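Local atomic coordinates of 2-hydroxyisocaproyl-CoA dehydratase activator (Clostridium difficile, PDB entry 4EHU), a protein that transfers one electron to (R)-2-hydroxyisocaproyl-CoA dehydratase concomitantly with ATP hydrolysis, working as a homodimer that binds a single [4Fe-4S] cluster. Residues 10-15 with 27-32; 133-138 with 167-172; 215-220 with 238-243. One frame throughout, in Å; residues are numbered along the deposited sequence.

Contacts 1, 2 and 3 follow one another along the chain, and each touches the bound ATP analogue, a worked example of how separate parts of an actin-fold ATPase converge on the nucleotide. Contact 1 lies in the hairpin of strands 13-19 and 23-30, at one side of the first sheet, and meets the phosphates. Contact 2 pairs helices 130-140 and 165-177, its centre about 24 Å from that of contact 1, and reaches the ribose. Contact 3, about 12 Å from contact 1 between centres, joins loops following strands 210-213 and 234-235 of the second sheet. It packs against both others, while contacts 1 and 2 do not touch each other.

Contact 1: 10-15 with 27-32; sequences STASKG and SETISS. With ANP (phosphoaminophosphonic acid-adenylate ester), chain D.
Strands 13-15 and 27-30 run antiparallel at 175°, with Ser-13 facing Ile-30 and Gly-15 facing Glu-28 as hydrogen-bonded pairs. They form part of the β-hairpin 13-19/23-30 in the N-terminal sheet of the actin fold; the loop 10-12, leading into strand 13-19 from strand 2-8, holds the phosphates, as the first phosphate loop does in other members of this superfamily. Four backbone bonds join the strands, among them Ser-13 N to Ile-30 O at 2.8 Å and Ile-30 N to Ser-13 O at 2.9 Å. Beyond the paired strands, Ser-13 adds a side-chain tie: its OG, anti to the carbonyl carbon (chi1 -64°), donates to Ser-32 O in the plane of that carbonyl. Lys-14 and Thr-29, the non-hydrogen-bonded pair, lie side by side and point the same way, with Lys-14 CG 3.6 Å from Thr-29 OG1. Bends at chi2 and chi3 then turn the lysine chain away from the neighbouring strand toward the nucleotide. Its ammonium is gripped by three oxygens, ANP O2B, ANP O1A and Ala-12 O, the last approached from above the carbonyl plane; the positive charge would be expected to offset that of the phosphates. Ahead of the strand, the backbone N atoms of Thr-11 and Ala-12 converge on ANP O1B. Ser-10 grips the terminal region twice, through N to ANP O1G and through OG, which accepts the bridging N-H of ANP N3B at 2.8 Å.

Contact 2: 133-138 with 167-172; sequences LDVMAK and FAESEV. With ANP (phosphoaminophosphonic acid-adenylate ester), chain D.
Helices 130-140 and 165-177 pack side by side in the lobe that carries the iron-sulfur site, with Met-136 reaching across between them. The short segments run in nearly the same direction, crossing at -25° with their axes 10.5 Å apart. Met-136 makes the largest share of the contact, touching Ala-168, Glu-169 and Val-172. Its chain bends at chi2 (-57°), and the thioether end comes nearer to the other helix than its first bond would suggest. The terminal methyl CE lies 3.9 Å from Ala-168 CB and 3.6 Å from Glu-169 N, pressed against the helix backbone, while SD meets Val-172 CG2 at 3.9 Å as the two side chains cross obliquely. Beside it, Val-135 and the extended Glu-169 meet at about a right angle, the methyl CG1 of Val-135 touching the carboxylate at OE1. The packing is therefore essentially apolar, and Ile-189 of helix 182-204 also lies against Met-136. Asp-134 turns to the nucleotide instead: its two carboxylate oxygens each accept a ribose hydroxyl, OD1 from ANP O2' and OD2 from ANP O3', both at 2.8 Å. Across the dimer, Arg-131 of the second subunit donates to Ser-170 OG. Cys-164, a cluster ligand, immediately precedes helix 165-177, so this helix pair of the actin-fold activator stands between a ribose-binding carboxylate and the [4Fe-4S] site shared by the dimer.

Contact 3: 215-220 with 238-243; sequences GVARNS and DIPQLT. With ANP (phosphoaminophosphonic acid-adenylate ester), chain D.
Arg-218 lays its guanidinium over the exocyclic amine of the adenine, ANP N6 standing 3.2 Å above the plane and over its centre, while reaching Gln-241 at its edge. The chain bends at chi3 (71°), which turns NE toward the base, and CZ follows with chi4 extended (-176°). From there NH1 donates to Gln-241 OE1 at 2.9 Å; the donor lies in the carbonyl plane of the amide, although OE1 is tilted from the guanidinium plane. The other end of the same amide is also engaged, for Gln-241 NE2 donates almost straight to ANP O1A at 2.9 Å, with an angle of 170°. Gln-241 thus bridges the arginine above the base and the alpha-phosphate, two bonds that together fix the rotation of its amide. Alongside, its CG packs 3.7 Å from Gly-215 CA. Gly-215 N in turn donates to ANP O2A at 2.8 Å, adding a backbone bond to the alpha-phosphate. Elsewhere in the contact, Pro-240 CB meets Ala-217 CB at 3.7 Å, and its CG touches Arg-218 CG as those two side chains cross at about a right angle. Asn-219 N-caps helix 220-230, and Thr-243 begins helix 243-261; the two loops, each following a strand (210-213, 234-235) and leading into one of these helices, meet here, with Gln-241 also resting on Thr-29 of strand 23-30.

Contact 1: 10-15 with 27-32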
loop_
_atom_site.group_PDB
_atom_site.type_symbol
_atom_site.label_atom_id
_atom_site.label_comp_id
_atom_site.label_asym_id
_atom_site.label_seq_id
_atom_site.Cartn_x
_atom_site.Cartn_y
_atom_site.Cartn_z
ATOM N N SER A 10 8.099 -13.906 5.612
ATOM C CA SER A 10 7.743 -13.494 4.262
ATOM C C SER A 10 8.982 -13.219 3.422
ATOM O O SER A 10 8.959 -13.334 2.199
ATOM C CB SER A 10 6.893 -12.230 4.329
ATOM O OG SER A 10 7.635 -11.103 4.774
ATOM N N THR A 11 10.071 -12.869 4.094
ATOM C CA THR A 11 11.150 -12.129 3.455
ATOM C C THR A 11 12.506 -12.765 3.684
ATOM O O THR A 11 13.349 -12.779 2.789
ATOM C CB THR A 11 11.189 -10.689 3.986
ATOM O OG1 THR A 11 9.935 -10.052 3.709
ATOM C CG2 THR A 11 12.334 -9.894 3.348
ATOM N N ALA A 12 12.720 -13.297 4.883
ATOM C CA ALA A 12 13.983 -13.937 5.188
ATOM C C ALA A 12 13.789 -15.186 6.023
ATOM O O ALA A 12 12.820 -15.291 6.775
ATOM C CB ALA A 12 14.901 -12.972 5.926
ATOM N N SER A 13 14.727 -16.115 5.880
ATOM C CA SER A 13 14.735 -17.333 6.680
ATOM C C SER A 13 15.810 -17.223 7.737
ATOM O O SER A 13 16.963 -16.880 7.443
ATOM C CB SER A 13 14.996 -18.562 5.808
ATOM O OG SER A 13 13.939 -18.741 4.892
ATOM N N LYS A 14 15.433 -17.525 8.971
ATOM C CA LYS A 14 16.348 -17.402 10.096
ATOM C C LYS A 14 16.449 -18.720 10.837
ATOM O O LYS A 14 15.448 -19.419 11.007
ATOM C CB LYS A 14 15.865 -16.322 11.065
ATOM C CG LYS A 14 16.065 -14.887 10.573
ATOM C CD LYS A 14 15.028 -14.465 9.496
ATOM C CE LYS A 14 13.621 -14.311 10.087
ATOM N NZ LYS A 14 12.639 -13.682 9.141
ATOM N N GLY A 15 17.658 -19.065 11.278
ATOM C CA GLY A 15 17.880 -20.300 12.019
ATOM C C GLY A 15 18.812 -20.101 13.201
ATOM O O GLY A 15 19.729 -19.284 13.149
ATOM N N SER A 27 23.888 -19.265 14.233
ATOM C CA SER A 27 22.720 -18.567 13.737
ATOM C C SER A 27 22.976 -18.196 12.293
ATOM O O SER A 27 24.118 -18.137 11.850
ATOM C CB SER A 27 22.458 -17.321 14.564
ATOM O OG SER A 27 23.514 -16.386 14.397
ATOM N N GLU A 28 21.917 -17.958 11.543
ATOM C CA GLU A 28 22.084 -17.669 10.136
ATOM C C GLU A 28 20.823 -17.031 9.613
ATOM O O GLU A 28 19.714 -17.449 9.951
ATOM C CB GLU A 28 22.399 -18.951 9.361
ATOM C CG GLU A 28 22.672 -18.736 7.880
ATOM C CD GLU A 28 23.904 -17.886 7.627
ATOM O OE1 GLU A 28 24.803 -17.864 8.494
ATOM O OE2 GLU A 28 23.969 -17.234 6.563
ATOM N N THR A 29 20.996 -16.004 8.793
ATOM C CA THR A 29 19.875 -15.381 8.122
ATOM C C THR A 29 20.149 -15.431 6.631
ATOM O O THR A 29 21.250 -15.104 6.188
ATOM C CB THR A 29 19.709 -13.917 8.574
ATOM O OG1 THR A 29 19.518 -13.882 9.995
ATOM C CG2 THR A 29 18.522 -13.248 7.884
ATOM N N ILE A 30 19.160 -15.868 5.866
ATOM C CA ILE A 30 19.221 -15.790 4.413
ATOM C C ILE A 30 18.037 -14.958 3.950
ATOM O O ILE A 30 16.910 -15.207 4.367
ATOM C CB ILE A 30 19.151 -17.188 3.769
ATOM C CG1 ILE A 30 20.260 -18.086 4.320
ATOM C CG2 ILE A 30 19.246 -17.074 2.260
ATOM C CD1 ILE A 30 21.636 -17.743 3.813
ATOM N N SER A 31 18.282 -13.971 3.093
ATOM C CA SER A 31 17.248 -13.015 2.700
ATOM C C SER A 31 16.341 -13.559 1.607
ATOM O O SER A 31 15.964 -12.834 0.685
ATOM C CB SER A 31 17.875 -11.704 2.232
ATOM O OG SER A 31 18.653 -11.119 3.257
ATOM N N SER A 32 16.015 -14.844 1.716
ATOM C CA SER A 32 14.964 -15.470 0.928
ATOM C C SER A 32 14.018 -16.168 1.903
ATOM O O SER A 32 14.454 -16.981 2.719
ATOM C CB SER A 32 15.544 -16.501 -0.048
ATOM O OG SER A 32 16.511 -15.915 -0.897
HETATM P PG ANP D . 7.281 -11.154 8.346
HETATM O O1G ANP D . 6.555 -12.369 7.780
HETATM O O2G ANP D . 7.586 -11.362 9.808
HETATM O O3G ANP D . 6.578 -9.882 8.076
HETATM P PB ANP D . 10.244 -11.628 7.923
HETATM O O1B ANP D . 10.891 -12.444 6.835
HETATM O O2B ANP D . 10.237 -12.244 9.323
HETATM N N3B ANP D . 8.688 -11.121 7.364
HETATM P PA ANP D . 12.433 -9.973 8.879
HETATM O O1A ANP D . 13.404 -11.048 8.538
HETATM O O2A ANP D . 12.020 -9.708 10.310
HETATM O O3A ANP D . 11.063 -10.225 8.049
HETATM O "O5'" ANP D . 12.862 -8.555 8.255
HETATM C "C5'" ANP D . 12.997 -8.401 6.838
HETATM C "C4'" ANP D . 13.562 -7.014 6.549
HETATM O "O4'" ANP D . 14.478 -6.439 7.469
HETATM C "C3'" ANP D . 13.647 -6.376 5.175
HETATM O "O3'" ANP D . 12.339 -6.094 4.656
HETATM C "C2'" ANP D . 14.517 -5.142 5.438
HETATM O "O2'" ANP D . 13.767 -3.916 5.380
HETATM C "C1'" ANP D . 15.094 -5.308 6.843
HETATM N N9 ANP D . 16.541 -5.592 6.859
HETATM C C8 ANP D . 17.143 -6.756 6.539
HETATM N N7 ANP D . 18.484 -6.669 6.726
HETATM C C5 ANP D . 18.730 -5.416 7.183
HETATM C C6 ANP D . 19.915 -4.660 7.594
HETATM N N6 ANP D . 21.134 -5.247 7.521
HETATM N N1 ANP D . 19.738 -3.385 8.024
HETATM C C2 ANP D . 18.532 -2.804 8.098
HETATM N N3 ANP D . 17.406 -3.435 7.729
HETATM C C4 ANP D . 17.450 -4.715 7.283
#

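Contact 2: 133-138 with 167-172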
loop_
_atom_site.group_PDB
_atom_site.type_symbol
_atom_site.label_atom_id
_atom_site.label_comp_id
_atom_site.label_asym_id
_atom_site.label_seq_id
_atom_site.Cartn_x
_atom_site.Cartn_y
_atom_site.Cartn_z
ATOM N N LEU A 133 10.490 0.094 3.262
ATOM C CA LEU A 133 11.901 0.488 3.273
ATOM C C LEU A 133 12.627 -0.119 2.086
ATOM O O LEU A 133 13.461 0.529 1.484
ATOM C CB LEU A 133 12.562 0.059 4.589
ATOM C CG LEU A 133 11.967 0.817 5.777
ATOM C CD1 LEU A 133 12.318 0.129 7.115
ATOM C CD2 LEU A 133 12.480 2.263 5.800
ATOM N N ASP A 134 12.307 -1.364 1.739
ATOM C CA ASP A 134 13.000 -2.014 0.639
ATOM C C ASP A 134 12.666 -1.273 -0.656
ATOM O O ASP A 134 13.538 -1.039 -1.497
ATOM C CB ASP A 134 12.607 -3.499 0.540
ATOM C CG ASP A 134 12.987 -4.300 1.791
ATOM O OD1 ASP A 134 13.826 -3.833 2.593
ATOM O OD2 ASP A 134 12.436 -5.406 1.969
ATOM N N VAL A 135 11.405 -0.874 -0.799
ATOM C CA VAL A 135 10.969 -0.108 -1.969
ATOM C C VAL A 135 11.694 1.235 -2.060
ATOM O O VAL A 135 12.170 1.625 -3.131
ATOM C CB VAL A 135 9.437 0.129 -1.944
ATOM C CG1 VAL A 135 9.048 1.224 -2.904
ATOM C CG2 VAL A 135 8.693 -1.173 -2.292
ATOM N N MET A 136 11.799 1.954 -0.941
ATOM C CA MET A 136 12.448 3.255 -0.959
ATOM C C MET A 136 13.962 3.144 -1.160
ATOM O O MET A 136 14.549 3.979 -1.830
ATOM C CB MET A 136 12.196 3.988 0.355
ATOM C CG MET A 136 10.733 4.271 0.605
ATOM S SD MET A 136 9.989 5.219 -0.744
ATOM C CE MET A 136 8.273 4.806 -0.423
ATOM N N ALA A 137 14.581 2.124 -0.564
ATOM C CA ALA A 137 16.030 1.943 -0.697
ATOM C C ALA A 137 16.399 1.772 -2.170
ATOM O O ALA A 137 17.417 2.303 -2.633
ATOM C CB ALA A 137 16.493 0.730 0.115
ATOM N N LYS A 138 15.558 1.049 -2.899
ATOM C CA LYS A 138 15.778 0.809 -4.319
ATOM C C LYS A 138 15.711 2.115 -5.100
ATOM O O LYS A 138 16.528 2.367 -5.985
ATOM C CB LYS A 138 14.743 -0.188 -4.853
ATOM C CG LYS A 138 14.926 -0.601 -6.304
ATOM C CD LYS A 138 13.827 -1.579 -6.714
ATOM C CE LYS A 138 14.046 -2.144 -8.114
ATOM N NZ LYS A 138 12.978 -3.118 -8.505
ATOM N N PHE A 167 2.134 6.225 -3.082
ATOM C CA PHE A 167 2.144 7.686 -3.148
ATOM C C PHE A 167 3.424 8.271 -2.529
ATOM O O PHE A 167 3.943 9.280 -3.011
ATOM C CB PHE A 167 0.904 8.277 -2.469
ATOM C CG PHE A 167 -0.389 7.943 -3.164
ATOM C CD1 PHE A 167 -0.467 7.925 -4.553
ATOM C CD2 PHE A 167 -1.524 7.649 -2.431
ATOM C CE1 PHE A 167 -1.662 7.622 -5.201
ATOM C CE2 PHE A 167 -2.730 7.337 -3.075
ATOM C CZ PHE A 167 -2.801 7.330 -4.464
ATOM N N ALA A 168 3.940 7.641 -1.481
ATOM C CA ALA A 168 5.159 8.130 -0.830
ATOM C C ALA A 168 6.339 7.980 -1.790
ATOM O O ALA A 168 7.230 8.825 -1.825
ATOM C CB ALA A 168 5.423 7.355 0.467
ATOM N N GLU A 169 6.347 6.900 -2.566
ATOM C CA GLU A 169 7.417 6.706 -3.545
ATOM C C GLU A 169 7.479 7.878 -4.535
ATOM O O GLU A 169 8.560 8.358 -4.882
ATOM C CB GLU A 169 7.209 5.401 -4.314
ATOM C CG GLU A 169 8.103 5.276 -5.526
ATOM C CD GLU A 169 8.104 3.880 -6.123
ATOM O OE1 GLU A 169 7.227 3.074 -5.764
ATOM O OE2 GLU A 169 8.990 3.584 -6.952
ATOM N N SER A 170 6.326 8.336 -5.001
ATOM C CA SER A 170 6.316 9.509 -5.879
ATOM C C SER A 170 6.885 10.754 -5.194
ATOM O O SER A 170 7.572 11.554 -5.833
ATOM C CB SER A 170 4.904 9.788 -6.362
ATOM O OG SER A 170 4.480 8.753 -7.225
ATOM N N GLU A 171 6.597 10.938 -3.907
ATOM C CA GLU A 171 7.171 12.090 -3.196
ATOM C C GLU A 171 8.683 11.981 -3.100
ATOM O O GLU A 171 9.364 12.975 -3.234
ATOM C CB GLU A 171 6.594 12.265 -1.776
ATOM C CG GLU A 171 5.110 12.601 -1.804
ATOM C CD GLU A 171 4.544 12.874 -0.413
ATOM O OE1 GLU A 171 5.054 13.780 0.284
ATOM O OE2 GLU A 171 3.592 12.175 -0.022
ATOM N N VAL A 172 9.184 10.776 -2.863
ATOM C CA VAL A 172 10.622 10.551 -2.719
ATOM C C VAL A 172 11.311 10.783 -4.066
ATOM O O VAL A 172 12.361 11.406 -4.130
ATOM C CB VAL A 172 10.914 9.133 -2.166
ATOM C CG1 VAL A 172 12.385 8.765 -2.308
ATOM C CG2 VAL A 172 10.493 9.046 -0.707
HETATM P PG ANP D . 7.281 -11.154 8.346
HETATM O O1G ANP D . 6.555 -12.369 7.780
HETATM O O2G ANP D . 7.586 -11.362 9.808
HETATM O O3G ANP D . 6.578 -9.882 8.076
HETATM P PB ANP D . 10.244 -11.628 7.923
HETATM O O1B ANP D . 10.891 -12.444 6.835
HETATM O O2B ANP D . 10.237 -12.244 9.323
HETATM N N3B ANP D . 8.688 -11.121 7.364
HETATM P PA ANP D . 12.433 -9.973 8.879
HETATM O O1A ANP D . 13.404 -11.048 8.538
HETATM O O2A ANP D . 12.020 -9.708 10.310
HETATM O O3A ANP D . 11.063 -10.225 8.049
HETATM O "O5'" ANP D . 12.862 -8.555 8.255
HETATM C "C5'" ANP D . 12.997 -8.401 6.838
HETATM C "C4'" ANP D . 13.562 -7.014 6.549
HETATM O "O4'" ANP D . 14.478 -6.439 7.469
HETATM C "C3'" ANP D . 13.647 -6.376 5.175
HETATM O "O3'" ANP D . 12.339 -6.094 4.656
HETATM C "C2'" ANP D . 14.517 -5.142 5.438
HETATM O "O2'" ANP D . 13.767 -3.916 5.380
HETATM C "C1'" ANP D . 15.094 -5.308 6.843
HETATM N N9 ANP D . 16.541 -5.592 6.859
HETATM C C8 ANP D . 17.143 -6.756 6.539
HETATM N N7 ANP D . 18.484 -6.669 6.726
HETATM C C5 ANP D . 18.730 -5.416 7.183
HETATM C C6 ANP D . 19.915 -4.660 7.594
HETATM N N6 ANP D . 21.134 -5.247 7.521
HETATM N N1 ANP D . 19.738 -3.385 8.024
HETATM C C2 ANP D . 18.532 -2.804 8.098
HETATM N N3 ANP D . 17.406 -3.435 7.729
HETATM C C4 ANP D . 17.450 -4.715 7.283
#

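Contact 3: 215-220 with 238-243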
loop_
_atom_site.group_PDB
_atom_site.type_symbol
_atom_site.label_atom_id
_atom_site.label_comp_id
_atom_site.label_asym_id
_atom_site.label_seq_id
_atom_site.Cartn_x
_atom_site.Cartn_y
_atom_site.Cartn_z
ATOM N N GLY A 215 13.890 -7.774 11.244
ATOM C CA GLY A 215 15.011 -7.328 10.429
ATOM C C GLY A 215 15.070 -5.802 10.371
ATOM O O GLY A 215 16.161 -5.236 10.285
ATOM N N VAL A 216 13.911 -5.145 10.431
ATOM C CA VAL A 216 13.869 -3.686 10.355
ATOM C C VAL A 216 14.488 -3.065 11.599
ATOM O O VAL A 216 14.967 -1.925 11.557
ATOM C CB VAL A 216 12.433 -3.181 10.132
ATOM C CG1 VAL A 216 12.355 -1.647 10.182
ATOM C CG2 VAL A 216 11.936 -3.689 8.791
ATOM N N ALA A 217 14.520 -3.804 12.704
ATOM C CA ALA A 217 15.186 -3.286 13.915
ATOM C C ALA A 217 16.708 -3.199 13.768
ATOM O O ALA A 217 17.389 -2.595 14.609
ATOM C CB ALA A 217 14.825 -4.132 15.131
ATOM N N ARG A 218 17.253 -3.814 12.721
ATOM C CA ARG A 218 18.665 -3.638 12.406
ATOM C C ARG A 218 18.951 -2.232 11.858
ATOM O O ARG A 218 20.115 -1.839 11.782
ATOM C CB ARG A 218 19.126 -4.675 11.386
ATOM C CG ARG A 218 19.021 -6.095 11.895
ATOM C CD ARG A 218 19.381 -7.079 10.804
ATOM N NE ARG A 218 20.800 -7.075 10.485
ATOM C CZ ARG A 218 21.319 -7.809 9.508
ATOM N NH1 ARG A 218 20.525 -8.574 8.757
ATOM N NH2 ARG A 218 22.618 -7.777 9.276
ATOM N N ASN A 219 17.904 -1.512 11.455
ATOM C CA ASN A 219 18.036 -0.136 10.953
ATOM C C ASN A 219 17.983 0.828 12.131
ATOM O O ASN A 219 16.925 1.055 12.699
ATOM C CB ASN A 219 16.889 0.147 9.970
ATOM C CG ASN A 219 16.971 1.529 9.374
ATOM O OD1 ASN A 219 17.487 2.453 9.998
ATOM N ND2 ASN A 219 16.475 1.675 8.164
ATOM N N SER A 220 19.142 1.371 12.519
ATOM C CA SER A 220 19.215 2.215 13.709
ATOM C C SER A 220 18.385 3.464 13.537
ATOM O O SER A 220 17.934 4.021 14.521
ATOM C CB SER A 220 20.665 2.606 14.006
ATOM O OG SER A 220 21.167 3.406 12.955
ATOM N N ASP A 238 21.083 -7.802 20.514
ATOM C CA ASP A 238 22.195 -7.841 19.594
ATOM C C ASP A 238 21.784 -8.501 18.285
ATOM O O ASP A 238 22.363 -8.219 17.239
ATOM C CB ASP A 238 23.380 -8.598 20.220
ATOM C CG ASP A 238 23.975 -7.857 21.413
ATOM O OD1 ASP A 238 23.914 -6.607 21.430
ATOM O OD2 ASP A 238 24.499 -8.521 22.331
ATOM N N ILE A 239 20.783 -9.377 18.353
ATOM C CA ILE A 239 20.365 -10.189 17.199
ATOM C C ILE A 239 18.866 -10.051 16.909
ATOM O O ILE A 239 18.127 -11.028 16.921
ATOM C CB ILE A 239 20.672 -11.688 17.437
ATOM C CG1 ILE A 239 20.153 -12.132 18.814
ATOM C CG2 ILE A 239 22.178 -11.939 17.362
ATOM C CD1 ILE A 239 20.104 -13.677 19.006
ATOM N N PRO A 240 18.404 -8.825 16.634
ATOM C CA PRO A 240 16.952 -8.589 16.577
ATOM C C PRO A 240 16.209 -9.400 15.526
ATOM O O PRO A 240 15.060 -9.761 15.741
ATOM C CB PRO A 240 16.851 -7.094 16.216
ATOM C CG PRO A 240 18.175 -6.801 15.537
ATOM C CD PRO A 240 19.185 -7.623 16.275
ATOM N N GLN A 241 16.847 -9.692 14.402
ATOM C CA GLN A 241 16.177 -10.429 13.327
ATOM C C GLN A 241 16.014 -11.920 13.661
ATOM O O GLN A 241 15.259 -12.630 13.008
ATOM C CB GLN A 241 16.966 -10.279 12.022
ATOM C CG GLN A 241 16.211 -10.767 10.795
ATOM C CD GLN A 241 16.917 -10.393 9.516
ATOM O OE1 GLN A 241 18.100 -10.016 9.527
ATOM N NE2 GLN A 241 16.198 -10.476 8.400
ATOM N N LEU A 242 16.709 -12.367 14.701
ATOM C CA LEU A 242 16.781 -13.785 15.040
ATOM C C LEU A 242 15.971 -14.198 16.268
ATOM O O LEU A 242 16.053 -15.367 16.684
ATOM C CB LEU A 242 18.248 -14.158 15.280
ATOM C CG LEU A 242 19.100 -14.295 14.015
ATOM C CD1 LEU A 242 20.575 -14.123 14.343
ATOM C CD2 LEU A 242 18.840 -15.635 13.317
ATOM N N THR A 243 15.206 -13.284 16.861
ATOM C CA THR A 243 14.534 -13.622 18.118
ATOM C C THR A 243 13.451 -14.678 17.937
ATOM O O THR A 243 13.161 -15.446 18.870
ATOM C CB THR A 243 13.916 -12.392 18.798
ATOM O OG1 THR A 243 13.163 -11.645 17.846
ATOM C CG2 THR A 243 15.032 -11.477 19.364
HETATM P PG ANP D . 7.281 -11.154 8.346
HETATM O O1G ANP D . 6.555 -12.369 7.780
HETATM O O2G ANP D . 7.586 -11.362 9.808
HETATM O O3G ANP D . 6.578 -9.882 8.076
HETATM P PB ANP D . 10.244 -11.628 7.923
HETATM O O1B ANP D . 10.891 -12.444 6.835
HETATM O O2B ANP D . 10.237 -12.244 9.323
HETATM N N3B ANP D . 8.688 -11.121 7.364
HETATM P PA ANP D . 12.433 -9.973 8.879
HETATM O O1A ANP D . 13.404 -11.048 8.538
HETATM O O2A ANP D . 12.020 -9.708 10.310
HETATM O O3A ANP D . 11.063 -10.225 8.049
HETATM O "O5'" ANP D . 12.862 -8.555 8.255
HETATM C "C5'" ANP D . 12.997 -8.401 6.838
HETATM C "C4'" ANP D . 13.562 -7.014 6.549
HETATM O "O4'" ANP D . 14.478 -6.439 7.469
HETATM C "C3'" ANP D . 13.647 -6.376 5.175
HETATM O "O3'" ANP D . 12.339 -6.094 4.656
HETATM C "C2'" ANP D . 14.517 -5.142 5.438
HETATM O "O2'" ANP D . 13.767 -3.916 5.380
HETATM C "C1'" ANP D . 15.094 -5.308 6.843
HETATM N N9 ANP D . 16.541 -5.592 6.859
HETATM C C8 ANP D . 17.143 -6.756 6.539
HETATM N N7 ANP D . 18.484 -6.669 6.726
HETATM C C5 ANP D . 18.730 -5.416 7.183
HETATM C C6 ANP D . 19.915 -4.660 7.594
HETATM N N6 ANP D . 21.134 -5.247 7.521
HETATM N N1 ANP D . 19.738 -3.385 8.024
HETATM C C2 ANP D . 18.532 -2.804 8.098
HETATM N N3 ANP D . 17.406 -3.435 7.729
HETATM C C4 ANP D . 17.450 -4.715 7.283
#